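Local atomic coordinates of putative methyltransferase (Porphyromonas gingivalis, PDB entry 3LL7), a protein that probably transfers a methyl group from S-adenosylmethionine to a substrate not yet identified. Residues A81-Y86 with I261-E266; I213-T218 with L301-A306; E227-A232 with P257-N262. All blocks are in the same frame, centred on the assembly; numbering follows the deposited sequence.

Interaction 1 (A81-Y86 with I261-E266). With FMT (formic acid), chain E; FMT (formic acid), chain I.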
loop_
_atom_site.group_PDB
_atom_site.type_symbol
_atom_site.label_atom_id
_atom_site.label_comp_id
_atom_site.label_asym_id
_atom_site.label_seq_id
_atom_site.Cartn_x
_atom_site.Cartn_y
_atom_site.Cartn_z
ATOM N N ALA A 81 -3.193 3.281 -8.049
ATOM C CA ALA A 81 -2.763 2.673 -9.309
ATOM C C ALA A 81 -1.552 1.726 -9.165
ATOM O O ALA A 81 -1.511 0.658 -9.783
ATOM C CB ALA A 81 -2.455 3.786 -10.346
ATOM N N VAL A 82 -0.558 2.115 -8.370
ATOM C CA VAL A 82 0.674 1.317 -8.315
ATOM C C VAL A 82 0.554 -0.005 -7.558
ATOM O O VAL A 82 1.094 -1.018 -8.009
ATOM C CB VAL A 82 1.903 2.131 -7.860
ATOM C CG1 VAL A 82 2.598 2.746 -9.072
ATOM C CG2 VAL A 82 1.503 3.202 -6.871
ATOM N N THR A 83 -0.166 -0.025 -6.440
ATOM C CA THR A 83 -0.300 -1.277 -5.690
ATOM C C THR A 83 -1.264 -2.228 -6.369
ATOM O O THR A 83 -1.033 -3.448 -6.389
ATOM C CB THR A 83 -0.748 -1.054 -4.242
ATOM O OG1 THR A 83 -1.973 -0.298 -4.218
ATOM C CG2 THR A 83 0.332 -0.305 -3.483
ATOM N N SER A 84 -2.341 -1.677 -6.947
ATOM C CA SER A 84 -3.283 -2.530 -7.660
ATOM C C SER A 84 -2.511 -3.319 -8.701
ATOM O O SER A 84 -2.651 -4.511 -8.760
ATOM C CB SER A 84 -4.409 -1.731 -8.308
ATOM O OG SER A 84 -3.926 -1.012 -9.428
ATOM N N SER A 85 -1.654 -2.669 -9.486
ATOM C CA SER A 85 -0.900 -3.410 -10.525
ATOM C C SER A 85 0.159 -4.426 -10.067
ATOM O O SER A 85 0.459 -5.383 -10.800
ATOM C CB SER A 85 -0.321 -2.467 -11.591
ATOM O OG SER A 85 0.267 -1.296 -11.031
ATOM N N TYR A 86 0.763 -4.213 -8.891
ATOM C CA TYR A 86 1.677 -5.207 -8.299
ATOM C C TYR A 86 0.986 -6.547 -8.075
ATOM O O TYR A 86 1.581 -7.604 -8.244
ATOM C CB TYR A 86 2.199 -4.708 -6.944
ATOM C CG TYR A 86 3.103 -5.689 -6.210
ATOM C CD1 TYR A 86 4.436 -5.862 -6.586
ATOM C CD2 TYR A 86 2.621 -6.436 -5.124
ATOM C CE1 TYR A 86 5.268 -6.747 -5.916
ATOM C CE2 TYR A 86 3.445 -7.304 -4.437
ATOM C CZ TYR A 86 4.763 -7.469 -4.846
ATOM O OH TYR A 86 5.574 -8.309 -4.186
ATOM N N ILE A 261 8.735 -4.921 0.063
ATOM C CA ILE A 261 9.020 -4.280 -1.211
ATOM C C ILE A 261 8.612 -2.827 -1.221
ATOM O O ILE A 261 7.572 -2.469 -0.681
ATOM C CB ILE A 261 8.443 -5.046 -2.390
ATOM C CG1 ILE A 261 9.128 -4.572 -3.717
ATOM C CG2 ILE A 261 6.938 -4.954 -2.392
ATOM C CD1 ILE A 261 9.122 -5.625 -4.840
ATOM N N ASN A 262 9.450 -2.000 -1.825
ATOM C CA ASN A 262 9.181 -0.587 -1.893
ATOM C C ASN A 262 9.041 -0.256 -3.355
ATOM O O ASN A 262 10.040 -0.179 -4.047
ATOM C CB ASN A 262 10.343 0.215 -1.255
ATOM C CG ASN A 262 10.049 1.692 -1.142
ATOM O OD1 ASN A 262 8.922 2.088 -0.863
ATOM N ND2 ASN A 262 11.079 2.536 -1.352
ATOM N N LEU A 263 7.805 -0.075 -3.828
ATOM C CA LEU A 263 7.556 0.187 -5.260
ATOM C C LEU A 263 7.973 1.601 -5.655
ATOM O O LEU A 263 7.651 2.555 -4.954
ATOM C CB LEU A 263 6.080 -0.062 -5.618
ATOM C CG LEU A 263 5.588 -1.454 -5.233
ATOM C CD1 LEU A 263 4.078 -1.614 -5.482
ATOM C CD2 LEU A 263 6.414 -2.554 -5.922
ATOM N N LEU A 264 8.697 1.713 -6.773
ATOM C CA LEU A 264 9.278 2.989 -7.232
ATOM C C LEU A 264 9.018 3.284 -8.702
ATOM O O LEU A 264 8.487 2.447 -9.434
ATOM C CB LEU A 264 10.795 3.034 -6.979
ATOM C CG LEU A 264 11.321 3.009 -5.541
ATOM C CD1 LEU A 264 12.856 2.997 -5.524
ATOM C CD2 LEU A 264 10.766 4.166 -4.701
ATOM N N LEU A 265 9.404 4.487 -9.121
ATOM C CA LEU A 265 9.195 4.963 -10.488
ATOM C C LEU A 265 10.097 4.254 -11.510
ATOM O O LEU A 265 11.106 4.816 -11.964
ATOM C CB LEU A 265 9.379 6.476 -10.547
ATOM N N GLU A 266 9.715 3.021 -11.862
ATOM C CA GLU A 266 10.368 2.215 -12.912
ATOM C C GLU A 266 9.736 0.824 -13.004
ATOM O O GLU A 266 9.782 0.047 -12.036
ATOM C CB GLU A 266 11.876 2.078 -12.660
ATOM C CG GLU A 266 12.233 1.452 -11.319
ATOM C CD GLU A 266 13.723 1.342 -11.099
ATOM O OE1 GLU A 266 14.490 2.012 -11.824
ATOM O OE2 GLU A 266 14.125 0.585 -10.192
HETATM C C FMT E . 13.142 -3.177 -1.565
HETATM O O1 FMT E . 13.156 -4.070 -0.694
HETATM O O2 FMT E . 12.293 -3.030 -2.464
HETATM C C FMT I . 14.093 1.250 -2.320
HETATM O O1 FMT I . 14.908 0.335 -2.204
HETATM O O2 FMT I . 13.966 2.132 -1.476
#
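Helix 81-86 packs against residues Ile-261 and Leu-263 of strand 258-263 on one face of the large mixed sheet, and Tyr-86 carries the helix side of the contact. The short segment axes stay 10.4 Å apart at an angle of 128°, so the gap is spanned by side chains, one of which also reaches a backbone oxygen of the helix. Tyr-86 has CG anti to its backbone N (chi1 177°), and its ring extends from the helix to meet Ile-261 tip to tip. There the phenol oxygen Tyr-86 OH lies 4.0 Å from Ile-261 CG2, and the ring carbon CZ of Tyr-86 is 4.1 Å from the same methyl. Leu-263 crosses Tyr-86 at about a right angle, and its two methyls meet different parts of that residue: Leu-263 CD1 rests 3.9 Å from Tyr-86 CB, while Leu-263 CD2 approaches Tyr-86 CD1, also at 3.9 Å, obliquely to the ring. The CD1 branch of Leu-263 is the one at the helix backbone, 4.0 Å from Val-82 O. All these approaches are of van der Waals length, and the summed buried surface is a modest 205 Å². The strand order of the sheet is consistent with a class I (Rossmann-like) methyltransferase fold, here with a tyrosine reaching down onto strands 225-233 and 258-263, its hydroxyl hydrogen-bonded to His-229 ND1 of the former.

Interaction 2 (I213-T218 with L301-A306)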
loop_
_atom_site.group_PDB
_atom_site.type_symbol
_atom_site.label_atom_id
_atom_site.label_comp_id
_atom_site.label_asym_id
_atom_site.label_seq_id
_atom_site.Cartn_x
_atom_site.Cartn_y
_atom_site.Cartn_z
ATOM N N ILE A 213 -2.451 -4.023 10.543
ATOM C CA ILE A 213 -2.481 -5.389 11.083
ATOM C C ILE A 213 -1.088 -5.843 11.455
ATOM O O ILE A 213 -0.129 -5.566 10.746
ATOM C CB ILE A 213 -3.091 -6.415 10.081
ATOM C CG1 ILE A 213 -4.392 -5.885 9.490
ATOM C CG2 ILE A 213 -3.381 -7.769 10.768
ATOM C CD1 ILE A 213 -5.579 -6.081 10.372
ATOM N N ASP A 214 -0.987 -6.521 12.592
ATOM C CA ASP A 214 0.270 -7.088 13.047
ATOM C C ASP A 214 0.649 -8.286 12.162
ATOM O O ASP A 214 -0.185 -9.180 11.940
ATOM C CB ASP A 214 0.095 -7.534 14.503
ATOM C CG ASP A 214 1.387 -7.939 15.147
ATOM O OD1 ASP A 214 2.150 -7.036 15.545
ATOM O OD2 ASP A 214 1.626 -9.159 15.276
ATOM N N LEU A 215 1.890 -8.313 11.665
ATOM C CA LEU A 215 2.369 -9.444 10.857
ATOM C C LEU A 215 2.322 -10.750 11.599
ATOM O O LEU A 215 1.862 -11.751 11.048
ATOM C CB LEU A 215 3.806 -9.245 10.351
ATOM C CG LEU A 215 3.986 -8.734 8.943
ATOM C CD1 LEU A 215 3.759 -7.241 8.976
ATOM C CD2 LEU A 215 5.392 -9.032 8.435
ATOM N N TRP A 216 2.806 -10.748 12.841
ATOM C CA TRP A 216 2.897 -11.979 13.595
ATOM C C TRP A 216 1.490 -12.469 13.941
ATOM O O TRP A 216 1.193 -13.651 13.781
ATOM C CB TRP A 216 3.810 -11.821 14.828
ATOM C CG TRP A 216 4.169 -13.125 15.488
ATOM C CD1 TRP A 216 3.966 -13.457 16.798
ATOM C CD2 TRP A 216 4.773 -14.276 14.874
ATOM N NE1 TRP A 216 4.409 -14.737 17.041
ATOM C CE2 TRP A 216 4.905 -15.263 15.877
ATOM C CE3 TRP A 216 5.212 -14.570 13.576
ATOM C CZ2 TRP A 216 5.460 -16.523 15.623
ATOM C CZ3 TRP A 216 5.763 -15.827 13.326
ATOM C CH2 TRP A 216 5.883 -16.783 14.345
ATOM N N ASP A 217 0.605 -11.551 14.333
ATOM C CA ASP A 217 -0.802 -11.899 14.575
ATOM C C ASP A 217 -1.406 -12.567 13.342
ATOM O O ASP A 217 -2.064 -13.604 13.454
ATOM C CB ASP A 217 -1.631 -10.662 14.942
ATOM C CG ASP A 217 -3.094 -11.005 15.294
ATOM O OD1 ASP A 217 -3.317 -11.611 16.364
ATOM O OD2 ASP A 217 -4.018 -10.659 14.517
ATOM N N THR A 218 -1.176 -11.973 12.170
ATOM C CA THR A 218 -1.640 -12.553 10.925
ATOM C C THR A 218 -1.109 -13.970 10.723
ATOM O O THR A 218 -1.884 -14.876 10.416
ATOM C CB THR A 218 -1.254 -11.693 9.698
ATOM O OG1 THR A 218 -1.806 -10.379 9.838
ATOM C CG2 THR A 218 -1.765 -12.325 8.388
ATOM N N LEU A 301 10.462 -2.456 4.889
ATOM C CA LEU A 301 11.411 -3.222 5.714
ATOM C C LEU A 301 11.123 -3.083 7.207
ATOM O O LEU A 301 11.137 -4.051 7.941
ATOM C CB LEU A 301 12.851 -2.822 5.459
ATOM C CG LEU A 301 13.430 -3.601 4.279
ATOM C CD1 LEU A 301 14.702 -2.968 3.873
ATOM C CD2 LEU A 301 13.670 -5.104 4.640
ATOM N N LEU A 302 10.885 -1.838 7.631
ATOM C CA LEU A 302 10.542 -1.550 9.018
ATOM C C LEU A 302 9.277 -2.280 9.475
ATOM O O LEU A 302 9.266 -2.892 10.538
ATOM C CB LEU A 302 10.390 -0.028 9.212
ATOM C CG LEU A 302 11.687 0.787 9.119
ATOM C CD1 LEU A 302 11.358 2.304 9.111
ATOM C CD2 LEU A 302 12.644 0.438 10.235
ATOM N N LYS A 303 8.222 -2.210 8.670
ATOM C CA LYS A 303 6.966 -2.865 9.014
ATOM C C LYS A 303 7.129 -4.396 9.053
ATOM O O LYS A 303 6.522 -5.052 9.898
ATOM C CB LYS A 303 5.883 -2.484 7.998
ATOM C CG LYS A 303 4.570 -3.273 8.163
ATOM C CD LYS A 303 3.832 -2.957 9.480
ATOM C CE LYS A 303 2.611 -3.835 9.641
ATOM N NZ LYS A 303 1.848 -3.515 10.898
ATOM N N ALA A 304 7.916 -4.952 8.117
ATOM C CA ALA A 304 8.134 -6.420 8.035
ATOM C C ALA A 304 8.944 -6.931 9.218
ATOM O O ALA A 304 8.858 -8.092 9.568
ATOM C CB ALA A 304 8.860 -6.781 6.708
ATOM N N GLY A 305 9.749 -6.041 9.790
ATOM C CA GLY A 305 10.574 -6.330 10.958
ATOM C C GLY A 305 11.905 -7.006 10.680
ATOM O O GLY A 305 12.426 -7.705 11.567
ATOM N N ALA A 306 12.473 -6.782 9.497
ATOM C CA ALA A 306 13.762 -7.376 9.116
ATOM C C ALA A 306 14.946 -6.562 9.689
ATOM O O ALA A 306 15.918 -6.302 8.980
ATOM C CB ALA A 306 13.886 -7.437 7.560
HETATM O O HOH W 1 3.470 -5.977 12.331
#
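This is a largely buried contact between two helix ends, the start of helix 215-221 and the last turn of helix 299-304, joined by one lysine bond and one leucine and lying over strands 225-233 and 258-263. Lys-303 supplies the polar half. Its CG is anti to the backbone N (chi1 172°), the chain bends once at chi2 (66°), and the ammonium reaches the residue before the N-cap: Lys-303 NZ donates to Ile-213 O at 2.9 Å. The nitrogen stands above the carbonyl plane, 47° out of it. Pro-211 O accepts from NZ too, so the lysine grips two carbonyls of the loop leading into the helix. A water accepts from Leu-215 N at 2.9 Å and, weakly, from Lys-303 NZ, linking the charge to the first turn.

Leu-215 makes the apolar half and crosses the lysine obliquely. Its CD1 methyl touches the aliphatic part of that chain, 3.7 Å from Lys-303 CE, and also lies 3.6 Å from Lys-303 O; its CD2 methyl sits 3.8 Å from Ala-304 CA. Leu-215 and Ala-304 both continue onto Val-230 and Ile-258 in the sheet below.

The helix start is fixed by Asp-214, whose OD2 accepts from Asp-217 N at 2.8 Å through its anti lone pair. This is an Asp N-cap with its capping bond, set where helices from two distant regions of the chain pack together on the Leu-228 and Val-230 face of a methyltransferase-like sheet.

Interaction 3 (E227-A232 with P257-N262). With FMT (formic acid), chain E; FMT (formic acid), chain I.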
loop_
_atom_site.group_PDB
_atom_site.type_symbol
_atom_site.label_atom_id
_atom_site.label_comp_id
_atom_site.label_asym_id
_atom_site.label_seq_id
_atom_site.Cartn_x
_atom_site.Cartn_y
_atom_site.Cartn_z
ATOM N N GLU A 227 2.898 -17.146 1.638
ATOM C CA GLU A 227 3.765 -15.959 1.547
ATOM C C GLU A 227 3.015 -14.740 2.060
ATOM O O GLU A 227 1.790 -14.675 1.943
ATOM C CB GLU A 227 4.275 -15.724 0.107
ATOM C CG GLU A 227 3.181 -15.649 -0.983
ATOM C CD GLU A 227 3.755 -15.523 -2.400
ATOM O OE1 GLU A 227 4.831 -14.936 -2.588
ATOM O OE2 GLU A 227 3.128 -16.037 -3.344
ATOM N N LEU A 228 3.742 -13.757 2.603
ATOM C CA LEU A 228 3.144 -12.499 3.040
ATOM C C LEU A 228 4.005 -11.367 2.457
ATOM O O LEU A 228 5.225 -11.383 2.581
ATOM C CB LEU A 228 3.090 -12.457 4.587
ATOM C CG LEU A 228 2.372 -11.272 5.245
ATOM C CD1 LEU A 228 1.882 -11.594 6.640
ATOM C CD2 LEU A 228 3.321 -10.007 5.286
ATOM N N HIS A 229 3.375 -10.405 1.794
ATOM C CA HIS A 229 4.120 -9.323 1.163
ATOM C C HIS A 229 3.780 -8.021 1.884
ATOM O O HIS A 229 2.587 -7.723 2.098
ATOM C CB HIS A 229 3.716 -9.183 -0.304
ATOM C CG HIS A 229 4.191 -10.310 -1.174
ATOM N ND1 HIS A 229 4.789 -10.096 -2.393
ATOM C CD2 HIS A 229 4.161 -11.652 -0.998
ATOM C CE1 HIS A 229 5.110 -11.258 -2.934
ATOM N NE2 HIS A 229 4.741 -12.219 -2.104
ATOM N N VAL A 230 4.805 -7.247 2.241
ATOM C CA VAL A 230 4.590 -5.923 2.828
ATOM C C VAL A 230 4.889 -4.929 1.729
ATOM O O VAL A 230 6.035 -4.875 1.225
ATOM C CB VAL A 230 5.521 -5.667 4.044
ATOM C CG1 VAL A 230 5.302 -4.244 4.593
ATOM C CG2 VAL A 230 5.284 -6.739 5.104
ATOM N N VAL A 231 3.855 -4.239 1.258
ATOM C CA VAL A 231 4.020 -3.454 0.013
ATOM C C VAL A 231 3.958 -1.950 0.277
ATOM O O VAL A 231 2.905 -1.424 0.694
ATOM C CB VAL A 231 2.943 -3.856 -1.037
ATOM C CG1 VAL A 231 3.131 -3.081 -2.347
ATOM C CG2 VAL A 231 2.976 -5.392 -1.297
ATOM N N ALA A 232 5.068 -1.263 0.027
ATOM C CA ALA A 232 5.094 0.192 0.126
ATOM C C ALA A 232 5.075 0.836 -1.274
ATOM O O ALA A 232 5.587 0.246 -2.239
ATOM C CB ALA A 232 6.310 0.655 0.901
ATOM N N PRO A 257 7.665 -17.195 4.069
ATOM C CA PRO A 257 8.424 -16.133 3.399
ATOM C C PRO A 257 7.710 -14.776 3.452
ATOM O O PRO A 257 6.564 -14.657 3.010
ATOM C CB PRO A 257 8.485 -16.603 1.935
ATOM C CG PRO A 257 8.280 -18.093 1.997
ATOM C CD PRO A 257 7.352 -18.307 3.151
ATOM N N ILE A 258 8.401 -13.775 3.988
ATOM C CA ILE A 258 7.930 -12.396 4.037
ATOM C C ILE A 258 8.681 -11.606 2.983
ATOM O O ILE A 258 9.930 -11.576 2.987
ATOM C CB ILE A 258 8.157 -11.784 5.430
ATOM C CG1 ILE A 258 7.440 -12.646 6.503
ATOM C CG2 ILE A 258 7.653 -10.352 5.499
ATOM C CD1 ILE A 258 7.929 -12.360 7.917
ATOM N N HIS A 259 7.926 -10.941 2.103
ATOM C CA HIS A 259 8.509 -10.088 1.074
ATOM C C HIS A 259 8.314 -8.623 1.436
ATOM O O HIS A 259 7.159 -8.166 1.583
ATOM C CB HIS A 259 7.791 -10.300 -0.264
ATOM C CG HIS A 259 7.980 -11.655 -0.860
ATOM N ND1 HIS A 259 7.777 -12.827 -0.162
ATOM C CD2 HIS A 259 8.346 -12.017 -2.111
ATOM C CE1 HIS A 259 8.007 -13.856 -0.963
ATOM N NE2 HIS A 259 8.350 -13.388 -2.149
ATOM N N ALA A 260 9.413 -7.873 1.531
ATOM C CA ALA A 260 9.312 -6.448 1.828
ATOM C C ALA A 260 9.666 -5.727 0.568
ATOM O O ALA A 260 10.767 -5.918 0.022
ATOM C CB ALA A 260 10.263 -6.055 3.000
ATOM N N ILE A 261 8.735 -4.921 0.063
ATOM C CA ILE A 261 9.020 -4.280 -1.211
ATOM C C ILE A 261 8.612 -2.827 -1.221
ATOM O O ILE A 261 7.572 -2.469 -0.681
ATOM C CB ILE A 261 8.443 -5.046 -2.390
ATOM C CG1 ILE A 261 9.128 -4.572 -3.717
ATOM C CG2 ILE A 261 6.938 -4.954 -2.392
ATOM C CD1 ILE A 261 9.122 -5.625 -4.840
ATOM N N ASN A 262 9.450 -2.000 -1.825
ATOM C CA ASN A 262 9.181 -0.587 -1.893
ATOM C C ASN A 262 9.041 -0.256 -3.355
ATOM O O ASN A 262 10.040 -0.179 -4.047
ATOM C CB ASN A 262 10.343 0.215 -1.255
ATOM C CG ASN A 262 10.049 1.692 -1.142
ATOM O OD1 ASN A 262 8.922 2.088 -0.863
ATOM N ND2 ASN A 262 11.079 2.536 -1.352
HETATM C C FMT E . 13.142 -3.177 -1.565
HETATM O O1 FMT E . 13.156 -4.070 -0.694
HETATM O O2 FMT E . 12.293 -3.030 -2.464
HETATM C C FMT I . 14.093 1.250 -2.320
HETATM O O1 FMT I . 14.908 0.335 -2.204
HETATM O O2 FMT I . 13.966 2.132 -1.476
#
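His-259 O accepts from Val-230 N at 2.6 Å, the shortest of five backbone hydrogen bonds joining strands 225-233 and 258-263, and His-229 CA adds a CA-H...O contact to the same oxygen. The strands run parallel, their segment axes 4.6 Å apart and 15° askew. Donors alternate between them: Leu-228 N gives to Pro-257 O, and His-259 N to Leu-228 O.

On one face His-229 and His-259 lie side by side in an offset stack, their ring centroids 3.9 Å apart and planes 11° from parallel. His-229 NE2 sits over the centre of the His-259 ring, while His-259 CB makes a CH-pi contact with the face of the His-229 ring. Glu-227 OE1 fixes the rotation of His-229 by accepting from NE2 at 2.8 Å; the oxygen lies in the ring plane, but the nitrogen stands above the carboxylate plane. With Tyr-86 OH at ND1, both ring nitrogens are bonded, and Arg-243 positions Glu-227 as a second-shell partner through a salt bridge to OE2. The opposite face carries Leu-228, Val-230, Ile-258 and Ala-260. Strand 225-233 probably takes the sixth-strand place of a class I methyltransferase-like sheet, which 258-263 extends in parallel beyond the usual seven.

All three contacts lie on or in the same mixed sheet. Interaction 3 is the parallel pairing of strands 225-233 and 258-263; helix 81-86 of interaction 1 covers the face bearing His-229 and Val-231, whereas the helices of interaction 2 cover the face bearing Leu-228 and Val-230. The centres of interactions 1 and 2 are about 19 Å apart, with interaction 3 about 12 Å from the first and 9 Å from the second. Along the chain, 81-86 comes first, then 213-218, 227-232, 257-262, 261-266 and 301-306, and Ile-261 and Asn-262 serve both interactions 1 and 3. This strand pair thus has helices on both faces, and helix 299-304, from the ferredoxin-like region, joins that part to the methyltransferase-like sheet.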